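Local coordinates for protein glutamate receptor 1 (Adineta vaga, PDB 4IO3) that probably serves as a glutamate-gated ion channel, this piece being its extracellular ligand-binding domain, here holding aspartate in the cleft between two lobes, at residues 108-113 / 177-182; 98-103 / 220-225; 87-92 / 138-143; 10-15 / 81-86; 165-170 / 190-195. All coordinates share one frame; numbering follows the deposited sequence.

Contact 1. Residues 108-113 / 177-182. With ASP (aspartic acid), chain C.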
# COMPACT_ATOMS: atom_id res chain seq x y z
N ARG A 108 8.51 -13.21 5.40
CA ARG A 108 9.78 -13.89 5.20
C ARG A 108 9.78 -15.25 5.88
O ARG A 108 8.94 -15.52 6.74
CB ARG A 108 10.91 -13.00 5.72
CG ARG A 108 10.95 -11.70 4.89
CD ARG A 108 12.30 -11.10 4.77
NE ARG A 108 13.31 -12.02 4.25
CZ ARG A 108 14.61 -11.90 4.50
NH1 ARG A 108 15.04 -10.90 5.27
NH2 ARG A 108 15.47 -12.77 3.99
N ILE A 109 10.69 -16.12 5.45
CA ILE A 109 10.90 -17.40 6.09
C ILE A 109 11.74 -17.20 7.35
O ILE A 109 12.78 -16.58 7.30
CB ILE A 109 11.59 -18.40 5.10
CG1 ILE A 109 10.68 -18.64 3.89
CG2 ILE A 109 11.86 -19.72 5.78
CD1 ILE A 109 11.37 -19.35 2.75
N LEU A 110 11.23 -17.70 8.47
CA LEU A 110 11.90 -17.69 9.75
C LEU A 110 12.48 -19.07 10.07
O LEU A 110 11.78 -20.06 9.92
CB LEU A 110 10.90 -17.33 10.83
CG LEU A 110 11.39 -17.28 12.27
CD1 LEU A 110 12.35 -16.11 12.45
CD2 LEU A 110 10.21 -17.10 13.23
N MET A 111 13.73 -19.11 10.53
CA MET A 111 14.38 -20.39 10.82
C MET A 111 15.46 -20.22 11.88
O MET A 111 15.77 -19.11 12.26
CB MET A 111 15.01 -20.94 9.54
CG MET A 111 16.16 -20.08 8.99
SD MET A 111 16.91 -20.85 7.53
CE MET A 111 18.48 -19.98 7.48
N ARG A 112 16.04 -21.33 12.36
CA ARG A 112 17.20 -21.25 13.24
C ARG A 112 18.41 -20.90 12.40
O ARG A 112 18.55 -21.38 11.27
CB ARG A 112 17.51 -22.61 13.86
CG ARG A 112 16.49 -23.18 14.78
CD ARG A 112 16.89 -24.65 15.15
NE ARG A 112 18.05 -24.77 16.01
CZ ARG A 112 18.47 -25.92 16.53
NH1 ARG A 112 17.83 -27.05 16.26
NH2 ARG A 112 19.55 -25.96 17.31
N LYS A 113 19.33 -20.13 12.96
CA LYS A 113 20.58 -19.89 12.27
C LYS A 113 21.24 -21.22 11.96
O LYS A 113 21.22 -22.13 12.78
CB LYS A 113 21.50 -19.02 13.10
CG LYS A 113 21.10 -17.58 13.05
CD LYS A 113 22.11 -16.70 13.77
CE LYS A 113 21.73 -15.23 13.70
NZ LYS A 113 22.70 -14.44 14.55
N SER A 177 9.18 -21.41 9.67
CA SER A 177 7.83 -20.86 9.64
C SER A 177 7.82 -19.61 8.76
O SER A 177 8.82 -19.26 8.14
CB SER A 177 7.34 -20.52 11.06
OG SER A 177 5.93 -20.29 11.06
N PHE A 178 6.65 -18.98 8.67
CA PHE A 178 6.52 -17.68 7.98
C PHE A 178 6.22 -16.58 8.98
O PHE A 178 5.47 -16.80 9.94
CB PHE A 178 5.35 -17.69 6.99
CG PHE A 178 5.41 -18.76 5.93
CD1 PHE A 178 6.59 -19.36 5.55
CD2 PHE A 178 4.24 -19.12 5.28
CE1 PHE A 178 6.60 -20.34 4.56
CE2 PHE A 178 4.23 -20.07 4.29
CZ PHE A 178 5.40 -20.69 3.92
N MET A 179 6.72 -15.38 8.74
CA MET A 179 6.42 -14.26 9.60
C MET A 179 6.39 -12.97 8.81
O MET A 179 7.18 -12.79 7.90
CB MET A 179 7.51 -14.20 10.68
CG MET A 179 7.14 -13.47 11.91
SD MET A 179 8.35 -13.68 13.24
CE MET A 179 7.62 -12.42 14.27
N ASP A 180 5.51 -12.05 9.19
CA ASP A 180 5.53 -10.71 8.62
C ASP A 180 6.90 -10.04 8.83
O ASP A 180 7.50 -10.17 9.90
CB ASP A 180 4.48 -9.82 9.31
CG ASP A 180 3.04 -10.21 9.01
OD1 ASP A 180 2.72 -10.77 7.93
OD2 ASP A 180 2.19 -9.90 9.88
N ILE A 181 7.34 -9.27 7.85
CA ILE A 181 8.71 -8.76 7.86
C ILE A 181 9.02 -7.77 8.99
O ILE A 181 10.09 -7.83 9.57
CB ILE A 181 9.03 -8.13 6.48
CG1 ILE A 181 10.52 -7.78 6.37
CG2 ILE A 181 8.18 -6.93 6.22
CD1 ILE A 181 10.94 -7.50 4.90
N GLY A 182 8.09 -6.88 9.32
CA GLY A 182 8.35 -5.90 10.37
C GLY A 182 8.63 -6.52 11.72
O GLY A 182 9.67 -6.26 12.34
N ASP C . -0.47 -10.05 9.78
CA ASP C . -1.00 -11.41 10.05
C ASP C . -2.50 -11.44 9.87
O ASP C . -3.18 -10.38 9.80
CB ASP C . -0.68 -11.87 11.49
CG ASP C . 0.74 -12.38 11.63
OD1 ASP C . 1.32 -12.22 12.75
OD2 ASP C . 1.27 -12.96 10.65
OXT ASP C . -3.06 -12.54 9.80
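L110 and M179 meet on one face of an antiparallel ladder in which R108 pairs with M179, I109 with F178 and L110 with S177. Four backbone hydrogen bonds hold the strands, R108 N to M179 O (2.9 Å) and L110 N to S177 O (2.9 Å) among them. From L110 the side chain leaves with CB 3.9 Å from S177 O. CG then lies opposite the backbone N (chi1 179°), which carries the branch over the partner strand; there CD2 touches M179 SD at 3.9 Å, the two chains meeting at a slant, while the leucine as a whole also rests on L169 and T188. These strands belong to the central sheet of the second lobe of a periplasmic-binding-protein-like clamshell, and 176-180 runs out at the ligand cleft. Beyond M179, D180 turns away from the neighbouring strand and OD2 accepts from the aspartate N at 2.7 Å, while OD1 is held by N105. An alanine here lacks the carboxylate and would probably leave the ligand ammonium without its charged mate and N105 without this acceptor. On the same face as L110, R108 CD lies 3.9 Å from I181 CD1, and NH2 is hydrogen-bonded to G199 O.

Contact 2. Residues 98-103 / 220-225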
# COMPACT_ATOMS: atom_id res chain seq x y z
N PHE A 98 -11.59 -2.18 5.21
CA PHE A 98 -10.31 -1.75 5.74
C PHE A 98 -10.06 -0.28 5.40
O PHE A 98 -10.41 0.18 4.31
CB PHE A 98 -9.18 -2.57 5.14
CG PHE A 98 -9.14 -4.01 5.59
CD1 PHE A 98 -9.79 -4.99 4.86
CD2 PHE A 98 -8.44 -4.37 6.71
CE1 PHE A 98 -9.74 -6.30 5.26
CE2 PHE A 98 -8.37 -5.68 7.10
CZ PHE A 98 -9.03 -6.65 6.38
N SER A 99 -9.44 0.43 6.32
CA SER A 99 -8.97 1.77 6.02
C SER A 99 -7.86 1.75 4.99
O SER A 99 -7.28 0.71 4.64
CB SER A 99 -8.45 2.44 7.29
OG SER A 99 -7.15 1.94 7.64
N ASN A 100 -7.52 2.93 4.48
CA ASN A 100 -6.29 3.07 3.75
C ASN A 100 -5.15 2.48 4.55
O ASN A 100 -5.14 2.54 5.78
CB ASN A 100 -5.99 4.54 3.50
CG ASN A 100 -6.84 5.10 2.42
OD1 ASN A 100 -7.89 5.69 2.68
ND2 ASN A 100 -6.42 4.90 1.19
N SER A 101 -4.19 1.90 3.85
CA SER A 101 -3.15 1.19 4.57
C SER A 101 -2.32 2.06 5.49
O SER A 101 -2.00 3.23 5.19
CB SER A 101 -2.28 0.42 3.58
OG SER A 101 -1.65 1.28 2.69
N ILE A 102 -1.99 1.49 6.63
CA ILE A 102 -1.06 2.12 7.55
C ILE A 102 0.39 1.70 7.28
O ILE A 102 1.29 2.36 7.73
CB ILE A 102 -1.43 1.88 9.04
CG1 ILE A 102 -1.45 0.38 9.40
CG2 ILE A 102 -2.78 2.47 9.35
CD1 ILE A 102 -1.57 0.19 10.89
N SER A 103 0.61 0.61 6.55
CA SER A 103 1.96 0.10 6.31
C SER A 103 1.91 -0.89 5.17
O SER A 103 0.90 -1.57 5.00
CB SER A 103 2.49 -0.67 7.54
OG SER A 103 3.82 -1.16 7.34
N ASP A 220 -13.77 9.91 7.28
CA ASP A 220 -13.07 10.66 8.33
C ASP A 220 -11.77 9.92 8.68
O ASP A 220 -10.69 10.50 8.76
CB ASP A 220 -13.97 10.84 9.58
CG ASP A 220 -13.44 11.90 10.60
OD1 ASP A 220 -12.69 12.83 10.25
OD2 ASP A 220 -13.82 11.84 11.80
N LEU A 221 -11.87 8.61 8.84
CA LEU A 221 -10.71 7.83 9.25
C LEU A 221 -9.66 7.80 8.14
O LEU A 221 -8.48 8.00 8.40
CB LEU A 221 -11.10 6.41 9.66
CG LEU A 221 -9.95 5.49 10.07
CD1 LEU A 221 -9.16 6.04 11.26
CD2 LEU A 221 -10.44 4.07 10.37
N ASP A 222 -10.10 7.55 6.90
CA ASP A 222 -9.15 7.46 5.80
C ASP A 222 -8.41 8.78 5.55
O ASP A 222 -7.19 8.80 5.33
CB ASP A 222 -9.86 7.06 4.50
CG ASP A 222 -10.13 5.58 4.40
OD1 ASP A 222 -9.63 4.82 5.25
OD2 ASP A 222 -10.86 5.19 3.44
N VAL A 223 -9.15 9.90 5.60
CA VAL A 223 -8.51 11.19 5.40
C VAL A 223 -7.43 11.42 6.44
O VAL A 223 -6.36 11.94 6.13
CB VAL A 223 -9.57 12.30 5.42
CG1 VAL A 223 -8.95 13.68 5.58
CG2 VAL A 223 -10.39 12.24 4.15
N ASN A 224 -7.72 11.03 7.67
CA ASN A 224 -6.76 11.24 8.73
C ASN A 224 -5.56 10.32 8.65
O ASN A 224 -4.42 10.74 8.91
CB ASN A 224 -7.46 11.17 10.09
CG ASN A 224 -8.14 12.48 10.43
OD1 ASN A 224 -7.50 13.37 10.98
ND2 ASN A 224 -9.40 12.61 10.08
N ILE A 225 -5.79 9.06 8.27
CA ILE A 225 -4.66 8.16 8.07
C ILE A 225 -3.74 8.69 6.96
O ILE A 225 -2.51 8.73 7.08
CB ILE A 225 -5.16 6.76 7.72
CG1 ILE A 225 -5.80 6.11 8.95
CG2 ILE A 225 -4.02 5.91 7.19
CD1 ILE A 225 -4.78 5.85 10.06
O HOH W 1 -10.76 2.60 2.73
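D222 comes across from helix 218-230 to the backbone of N100, whose N donates to D222 OD1 at 2.9 Å, nearly straight (160°) and arriving from above the carboxylate plane. The same oxygen lies 3.3 Å from S99 CB. S99 itself is folded back, with OG between its backbone N and carbonyl carbon, where it donates to N100 O and also meets I209 N. Beside this polar centre the packing is apolar. L221 CD2 lies 4.0 Å from S99 CB, and one helical turn after L221, I225 presents two branches: CG2 close to the carbonyl oxygens of N100 and S101, and CD1 at 4.0 Å from I102 CG2, the two isoleucines slanting across each other. The contact ties the link between strands 97-98 and 103-112 to a first-lobe helix at the subunit interface. D222 OD2 accepts from a water (2.7 Å) that also donates to F98 O, and forms a salt bridge with R93 of the second subunit. With a backbone N-H, a water and an arginine around it, this buried carboxylate is likely to remain ionised.

Contact 3. Residues 87-92 / 138-143. With ASP (aspartic acid), chain C.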
# COMPACT_ATOMS: atom_id res chain seq x y z
N THR A 87 -3.29 -8.00 8.29
CA THR A 87 -3.16 -8.05 6.84
C THR A 87 -4.49 -7.91 6.11
O THR A 87 -5.49 -8.54 6.47
CB THR A 87 -2.47 -9.36 6.42
OG1 THR A 87 -1.22 -9.44 7.11
CG2 THR A 87 -2.20 -9.41 4.93
N VAL A 88 -4.49 -7.05 5.08
CA VAL A 88 -5.68 -6.86 4.23
C VAL A 88 -5.71 -8.01 3.24
O VAL A 88 -4.79 -8.19 2.46
CB VAL A 88 -5.60 -5.52 3.49
CG1 VAL A 88 -6.81 -5.33 2.59
CG2 VAL A 88 -5.51 -4.40 4.46
N THR A 89 -6.74 -8.84 3.32
CA THR A 89 -6.88 -9.93 2.39
C THR A 89 -8.25 -9.95 1.74
O THR A 89 -9.20 -9.42 2.27
CB THR A 89 -6.70 -11.31 3.05
OG1 THR A 89 -7.83 -11.57 3.90
CG2 THR A 89 -5.40 -11.36 3.91
N SER A 90 -8.33 -10.58 0.58
CA SER A 90 -9.57 -10.68 -0.16
C SER A 90 -10.66 -11.36 0.66
O SER A 90 -11.79 -10.88 0.72
CB SER A 90 -9.35 -11.44 -1.45
OG SER A 90 -10.52 -11.36 -2.22
N ALA A 91 -10.32 -12.46 1.31
CA ALA A 91 -11.30 -13.17 2.10
C ALA A 91 -11.83 -12.33 3.26
O ALA A 91 -13.04 -12.37 3.56
CB ALA A 91 -10.72 -14.47 2.61
N ARG A 92 -10.95 -11.58 3.93
CA ARG A 92 -11.39 -10.73 5.03
C ARG A 92 -12.28 -9.59 4.51
O ARG A 92 -13.23 -9.19 5.16
CB ARG A 92 -10.21 -10.18 5.82
CG ARG A 92 -9.51 -11.23 6.63
CD ARG A 92 -8.16 -10.79 7.15
NE ARG A 92 -7.57 -11.85 7.97
CZ ARG A 92 -6.38 -11.76 8.55
NH1 ARG A 92 -5.66 -10.65 8.42
NH2 ARG A 92 -5.93 -12.79 9.27
N GLY A 138 -4.95 -19.20 11.57
CA GLY A 138 -5.73 -17.97 11.66
C GLY A 138 -4.93 -16.71 11.33
O GLY A 138 -5.31 -15.61 11.71
N THR A 139 -3.81 -16.89 10.65
CA THR A 139 -3.06 -15.80 10.08
C THR A 139 -3.12 -15.84 8.56
O THR A 139 -3.48 -16.84 7.92
CB THR A 139 -1.56 -15.80 10.48
OG1 THR A 139 -0.89 -16.94 9.91
CG2 THR A 139 -1.38 -15.76 11.99
N ALA A 140 -2.80 -14.71 7.95
CA ALA A 140 -2.76 -14.65 6.50
C ALA A 140 -1.80 -15.67 5.90
O ALA A 140 -2.03 -16.16 4.79
CB ALA A 140 -2.40 -13.24 6.05
N GLY A 141 -0.72 -15.96 6.63
CA GLY A 141 0.27 -16.90 6.18
C GLY A 141 -0.29 -18.29 6.01
O GLY A 141 0.22 -19.04 5.20
N GLU A 142 -1.31 -18.64 6.77
CA GLU A 142 -1.96 -19.95 6.59
C GLU A 142 -2.60 -20.03 5.20
O GLU A 142 -2.46 -21.02 4.47
CB GLU A 142 -3.01 -20.20 7.68
CG GLU A 142 -3.75 -21.52 7.47
CD GLU A 142 -4.82 -21.82 8.52
OE1 GLU A 142 -5.28 -20.89 9.23
OE2 GLU A 142 -5.27 -22.98 8.57
N ASP A 143 -3.30 -18.96 4.78
CA ASP A 143 -3.93 -19.00 3.46
C ASP A 143 -2.88 -18.99 2.37
O ASP A 143 -3.04 -19.62 1.32
CB ASP A 143 -4.91 -17.85 3.31
CG ASP A 143 -6.14 -18.05 4.15
OD1 ASP A 143 -6.87 -19.04 3.88
OD2 ASP A 143 -6.33 -17.27 5.11
N ASP C . -0.47 -10.05 9.78
CA ASP C . -1.00 -11.41 10.05
C ASP C . -2.50 -11.44 9.87
O ASP C . -3.18 -10.38 9.80
CB ASP C . -0.68 -11.87 11.49
CG ASP C . 0.74 -12.38 11.63
OD1 ASP C . 1.32 -12.22 12.75
OD2 ASP C . 1.27 -12.96 10.65
OXT ASP C . -3.06 -12.54 9.80
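The ligand-binding cleft is where T87 and A140 come together, the first from one lobe of the clamshell and the second from the start of helix 140-148 in the other. Directly they touch only lightly: T87 CB is 3.9 Å from A140 CB, and T89 CG2 adds a further methyl contact to the same alanine. Most of the joining is done by the bound aspartate, whose alpha-carboxylate lies between them. Its O accepts from T87 N at 2.8 Å, almost straight (170°), and from R92 NH1 at 2.9 Å; its OXT accepts from R92 NH2 at 2.9 Å and from A140 N at 2.9 Å. R92 runs extended from CG to NE, which brings the guanidinium edge-on to the carboxylate. NH1 is also steadied by T87 O, used on a lone pair in the carbonyl plane, and the base of the arginine is fixed where T89 OG1 caps R92 N at 3.1 Å. T87 OG1 turns to the ligand's amino group, accepting from its N at 2.8 Å; R136 and R162 also hydrogen-bond the ligand. Four N-H groups thus grip the alpha-carboxylate, and the positive charge of R92 together with the helix start at A140 would probably stabilise its negative charge while bridging the lobes.

Contact 4. Residues 10-15 / 81-86. With ASP (aspartic acid), chain C.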
# COMPACT_ATOMS: atom_id res chain seq x y z
N LEU A 10 -15.23 5.18 20.47
CA LEU A 10 -14.86 4.04 19.65
C LEU A 10 -14.25 2.97 20.50
O LEU A 10 -13.27 3.23 21.20
CB LEU A 10 -13.80 4.42 18.63
CG LEU A 10 -14.23 5.16 17.40
CD1 LEU A 10 -12.98 5.31 16.55
CD2 LEU A 10 -15.33 4.41 16.69
N ARG A 11 -14.85 1.78 20.46
CA ARG A 11 -14.25 0.57 21.01
C ARG A 11 -13.20 0.07 20.03
O ARG A 11 -13.55 -0.37 18.93
CB ARG A 11 -15.30 -0.51 21.23
CG ARG A 11 -16.39 -0.20 22.27
CD ARG A 11 -17.51 -1.24 22.21
NE ARG A 11 -18.10 -1.26 20.87
CZ ARG A 11 -18.78 -2.28 20.34
NH1 ARG A 11 -19.02 -3.38 21.04
NH2 ARG A 11 -19.24 -2.17 19.11
N ILE A 12 -11.93 0.14 20.43
CA ILE A 12 -10.82 -0.16 19.53
C ILE A 12 -10.16 -1.47 19.94
O ILE A 12 -9.56 -1.56 21.01
CB ILE A 12 -9.75 0.97 19.56
CG1 ILE A 12 -10.41 2.31 19.24
CG2 ILE A 12 -8.60 0.62 18.60
CD1 ILE A 12 -9.48 3.51 19.29
N GLY A 13 -10.27 -2.48 19.08
CA GLY A 13 -9.68 -3.77 19.34
C GLY A 13 -8.20 -3.74 18.99
O GLY A 13 -7.82 -3.26 17.92
N VAL A 14 -7.36 -4.23 19.91
CA VAL A 14 -5.94 -4.38 19.64
C VAL A 14 -5.52 -5.79 19.99
O VAL A 14 -6.25 -6.50 20.69
CB VAL A 14 -5.06 -3.34 20.38
CG1 VAL A 14 -5.49 -1.95 19.95
CG2 VAL A 14 -5.19 -3.47 21.91
N ILE A 15 -4.38 -6.21 19.47
CA ILE A 15 -3.92 -7.60 19.62
C ILE A 15 -2.41 -7.63 19.86
O ILE A 15 -1.63 -6.94 19.19
CB ILE A 15 -4.35 -8.43 18.39
CG1 ILE A 15 -4.01 -9.93 18.59
CG2 ILE A 15 -3.77 -7.86 17.06
CD1 ILE A 15 -4.63 -10.81 17.52
N ILE A 81 -13.64 -0.52 15.64
CA ILE A 81 -12.50 -0.71 14.73
C ILE A 81 -11.48 -1.62 15.41
O ILE A 81 -11.52 -1.83 16.62
CB ILE A 81 -11.84 0.62 14.29
CG1 ILE A 81 -11.26 1.37 15.49
CG2 ILE A 81 -12.87 1.52 13.60
CD1 ILE A 81 -10.44 2.62 15.17
N ALA A 82 -10.57 -2.17 14.62
CA ALA A 82 -9.42 -2.92 15.16
C ALA A 82 -8.14 -2.43 14.49
O ALA A 82 -8.08 -2.28 13.28
CB ALA A 82 -9.59 -4.43 14.99
N ILE A 83 -7.14 -2.15 15.30
CA ILE A 83 -5.89 -1.58 14.80
C ILE A 83 -4.73 -2.47 15.20
O ILE A 83 -4.58 -2.83 16.37
CB ILE A 83 -5.63 -0.19 15.39
CG1 ILE A 83 -6.78 0.77 15.06
CG2 ILE A 83 -4.36 0.36 14.86
CD1 ILE A 83 -6.59 2.17 15.67
N GLY A 84 -3.94 -2.86 14.21
CA GLY A 84 -2.76 -3.65 14.48
C GLY A 84 -2.06 -4.03 13.19
O GLY A 84 -2.29 -3.44 12.11
N ASP A 85 -1.22 -5.04 13.32
CA ASP A 85 -0.53 -5.65 12.21
C ASP A 85 -1.45 -6.66 11.54
O ASP A 85 -1.17 -7.87 11.52
CB ASP A 85 0.81 -6.28 12.65
CG ASP A 85 0.72 -7.23 13.85
OD1 ASP A 85 -0.24 -7.19 14.64
OD2 ASP A 85 1.69 -8.03 14.01
N ILE A 86 -2.52 -6.14 10.95
CA ILE A 86 -3.62 -6.94 10.43
C ILE A 86 -3.60 -6.87 8.91
O ILE A 86 -3.84 -5.80 8.31
CB ILE A 86 -4.97 -6.45 10.95
CG1 ILE A 86 -4.97 -6.39 12.49
CG2 ILE A 86 -6.10 -7.28 10.37
CD1 ILE A 86 -6.13 -5.61 13.06
N ASP C . -0.47 -10.05 9.78
CA ASP C . -1.00 -11.41 10.05
C ASP C . -2.50 -11.44 9.87
O ASP C . -3.18 -10.38 9.80
CB ASP C . -0.68 -11.87 11.49
CG ASP C . 0.74 -12.38 11.63
OD1 ASP C . 1.32 -12.22 12.75
OD2 ASP C . 1.27 -12.96 10.65
OXT ASP C . -3.06 -12.54 9.80
O HOH W 2 -2.91 -4.30 17.93
O HOH W 3 -0.81 -5.71 16.90
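I12 and I81 lie side by side and point the same way, their CG1 atoms 4.0 Å apart, at the heart of the tight half of this contact. I81 has CG1 set between its backbone N and carbonyl carbon (chi1 62°), and from there CD1 reaches L10 CD1 at 3.9 Å. On the other flank the CG2 branch of I12 crosses to I83 CD1, also at 3.9 Å. The same face is sealed by helix 40-52, with I45 against both I12 and I83. Between the backbones, G13 N donates to I81 O at 2.8 Å and I83 N to G13 O at 2.9 Å, with a longer bond from I81 N to R11 O before them. This is the parallel pairing of strands 9-14 and 81-82; with 55-60 on the other side of 9-14 the sheet has the order 2-1-3 that begins the lobe of a periplasmic-binding-protein fold. On the opposite face A82 rests on L70 of helix 67-75. Past I83 the direct bonding stops and water fills in. One water accepts from I15 N at 2.9 Å and links it to I83 O, and another joins I15 O to D85 OD1, which it meets at 2.8 Å. The carboxylate of D85 is held besides by Y67 and S17. An inverse gamma turn centred on D85, its I86 N to G84 O bond weak, directs the D85 carbonyl into the cleft, where D85 O accepts from the aspartate N at 2.9 Å.

Contact 5. Residues 165-170 / 190-195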
# COMPACT_ATOMS: atom_id res chain seq x y z
N MET A 165 5.67 -20.79 17.99
CA MET A 165 6.52 -20.75 16.81
C MET A 165 8.01 -20.66 17.17
O MET A 165 8.80 -21.48 16.69
CB MET A 165 6.10 -19.57 15.90
CG MET A 165 6.86 -19.51 14.57
SD MET A 165 6.22 -18.16 13.50
CE MET A 165 6.57 -16.68 14.44
N TYR A 166 8.39 -19.71 18.03
CA TYR A 166 9.79 -19.56 18.44
C TYR A 166 10.28 -20.79 19.21
O TYR A 166 11.39 -21.27 18.98
CB TYR A 166 9.99 -18.31 19.32
CG TYR A 166 9.42 -17.03 18.77
CD1 TYR A 166 9.56 -16.68 17.42
CD2 TYR A 166 8.75 -16.15 19.59
CE1 TYR A 166 9.02 -15.53 16.92
CE2 TYR A 166 8.22 -14.98 19.10
CZ TYR A 166 8.36 -14.67 17.77
OH TYR A 166 7.78 -13.50 17.33
N ASP A 167 9.47 -21.27 20.15
CA ASP A 167 9.91 -22.37 21.01
C ASP A 167 10.11 -23.63 20.16
O ASP A 167 11.01 -24.45 20.41
CB ASP A 167 8.89 -22.67 22.11
CG ASP A 167 8.84 -21.58 23.17
OD1 ASP A 167 9.73 -20.72 23.20
OD2 ASP A 167 7.91 -21.60 24.00
N SER A 168 9.25 -23.80 19.16
CA SER A 168 9.30 -25.01 18.33
C SER A 168 10.50 -24.98 17.40
O SER A 168 11.10 -26.01 17.10
CB SER A 168 8.01 -25.18 17.55
OG SER A 168 6.92 -25.36 18.43
N LEU A 169 10.84 -23.78 16.91
CA LEU A 169 12.06 -23.63 16.12
C LEU A 169 13.29 -23.86 16.97
O LEU A 169 14.20 -24.60 16.57
CB LEU A 169 12.13 -22.23 15.48
CG LEU A 169 11.33 -22.01 14.20
CD1 LEU A 169 11.30 -20.54 13.89
CD2 LEU A 169 11.91 -22.75 13.00
N LEU A 170 13.33 -23.25 18.15
CA LEU A 170 14.51 -23.39 19.00
C LEU A 170 14.71 -24.84 19.47
O LEU A 170 15.85 -25.30 19.54
CB LEU A 170 14.42 -22.41 20.18
CG LEU A 170 14.54 -20.95 19.77
CD1 LEU A 170 14.27 -20.06 20.97
CD2 LEU A 170 15.90 -20.65 19.16
N ASN A 190 16.36 -8.47 18.06
CA ASN A 190 16.33 -8.00 19.45
C ASN A 190 16.04 -9.01 20.55
O ASN A 190 16.37 -8.76 21.72
CB ASN A 190 15.28 -6.91 19.57
CG ASN A 190 15.65 -5.68 18.78
OD1 ASN A 190 16.51 -4.90 19.18
ND2 ASN A 190 15.01 -5.50 17.64
N ILE A 191 15.39 -10.10 20.20
CA ILE A 191 14.89 -11.02 21.21
C ILE A 191 15.51 -12.39 21.05
O ILE A 191 16.13 -12.91 21.99
CB ILE A 191 13.36 -11.09 21.20
CG1 ILE A 191 12.80 -9.69 21.48
CG2 ILE A 191 12.88 -12.08 22.23
CD1 ILE A 191 11.30 -9.61 21.47
N TYR A 192 15.35 -12.97 19.86
CA TYR A 192 15.90 -14.28 19.54
C TYR A 192 17.05 -14.18 18.55
O TYR A 192 16.87 -14.35 17.35
CB TYR A 192 14.80 -15.21 18.99
CG TYR A 192 13.86 -15.60 20.08
CD1 TYR A 192 14.27 -16.45 21.09
CD2 TYR A 192 12.58 -15.06 20.15
CE1 TYR A 192 13.43 -16.79 22.12
CE2 TYR A 192 11.73 -15.39 21.18
CZ TYR A 192 12.16 -16.25 22.15
OH TYR A 192 11.29 -16.57 23.17
N CYS A 193 18.25 -13.94 19.06
CA CYS A 193 19.40 -13.68 18.21
C CYS A 193 19.86 -14.91 17.42
O CYS A 193 20.66 -14.77 16.48
CB CYS A 193 20.55 -13.12 19.04
SG CYS A 193 20.09 -11.69 20.07
N ASN A 194 19.39 -16.10 17.79
CA ASN A 194 19.78 -17.34 17.12
C ASN A 194 18.70 -17.81 16.14
O ASN A 194 18.78 -18.93 15.63
CB ASN A 194 20.04 -18.45 18.12
CG ASN A 194 21.22 -18.15 19.02
OD1 ASN A 194 22.13 -17.42 18.64
ND2 ASN A 194 21.20 -18.71 20.22
N LEU A 195 17.68 -16.99 15.92
CA LEU A 195 16.77 -17.20 14.81
C LEU A 195 17.12 -16.18 13.74
O LEU A 195 17.73 -15.14 14.03
CB LEU A 195 15.31 -17.00 15.25
CG LEU A 195 14.80 -17.99 16.30
CD1 LEU A 195 13.32 -17.80 16.57
CD2 LEU A 195 15.03 -19.41 15.89
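A type I turn from Y192 to L195, closed by L195 N donating to Y192 O at 3.1 Å, lies beside helix 162-170. Y192 sets its ring against that of Y166 at an oblique angle, the planes 40° apart and the centroids separated by 5.0 Å. Y166 CB sits over a face of the Y192 ring, 4.2 Å from its centroid and 25° off the normal, a CH-pi contact. In return Y192 CD2 stands above the Y166 ring, toward its rim, and the closest approach of the two is 3.5 Å, between Y166 CD2 and Y192 CE2. L170 forks between the two ends of the turn: CD1 touches Y192 CE1 at 3.6 Å, and CD2 meets L195 CD2 at 3.6 Å. L195, its CG opposite the carbonyl carbon, lays both methyls on the helix: CD1 is 4.0 Å from Y166 CD1 and CD2 packs on L169 CB. The phenolic OH of Y192 is hydrogen-bonded to Q163 NE2, about one turn before Y166 in helix 162-170. An alanine in place of Y192 would probably open a gap between Y166 and L170 and leave that amide without its hydroxyl partner. C193, within the turn, is bridged by a disulfide to C247. Around the contact, V187 of helix 181-190 touches both tyrosines and T188 touches L195, while Y166 rests on M179 of strand 176-180, and M165 touches S177 of that strand and L110 of strand 103-112.

The bound aspartate is shared by contacts 1, 3 and 4: contact 4 comes to it from the first lobe, contact 1 from the second, and contact 3 spans the cleft. The centres of contact 1 and contact 4 are about 24 Å apart, on opposite sides of the chain's centre. R92 packs on I86 to join contact 3 to contact 4, and F178 touches G141 to join it to contact 1. Contact 2, in the first lobe, sets I102 against G84 of contact 4, the I102 side chain about 10 Å from the ligand, and faces the second subunit, as contact 3 also does. Contact 5 lies behind contact 1, centres about 10 Å apart. Its Y166 side chain is about 8 Å from the bound aspartate.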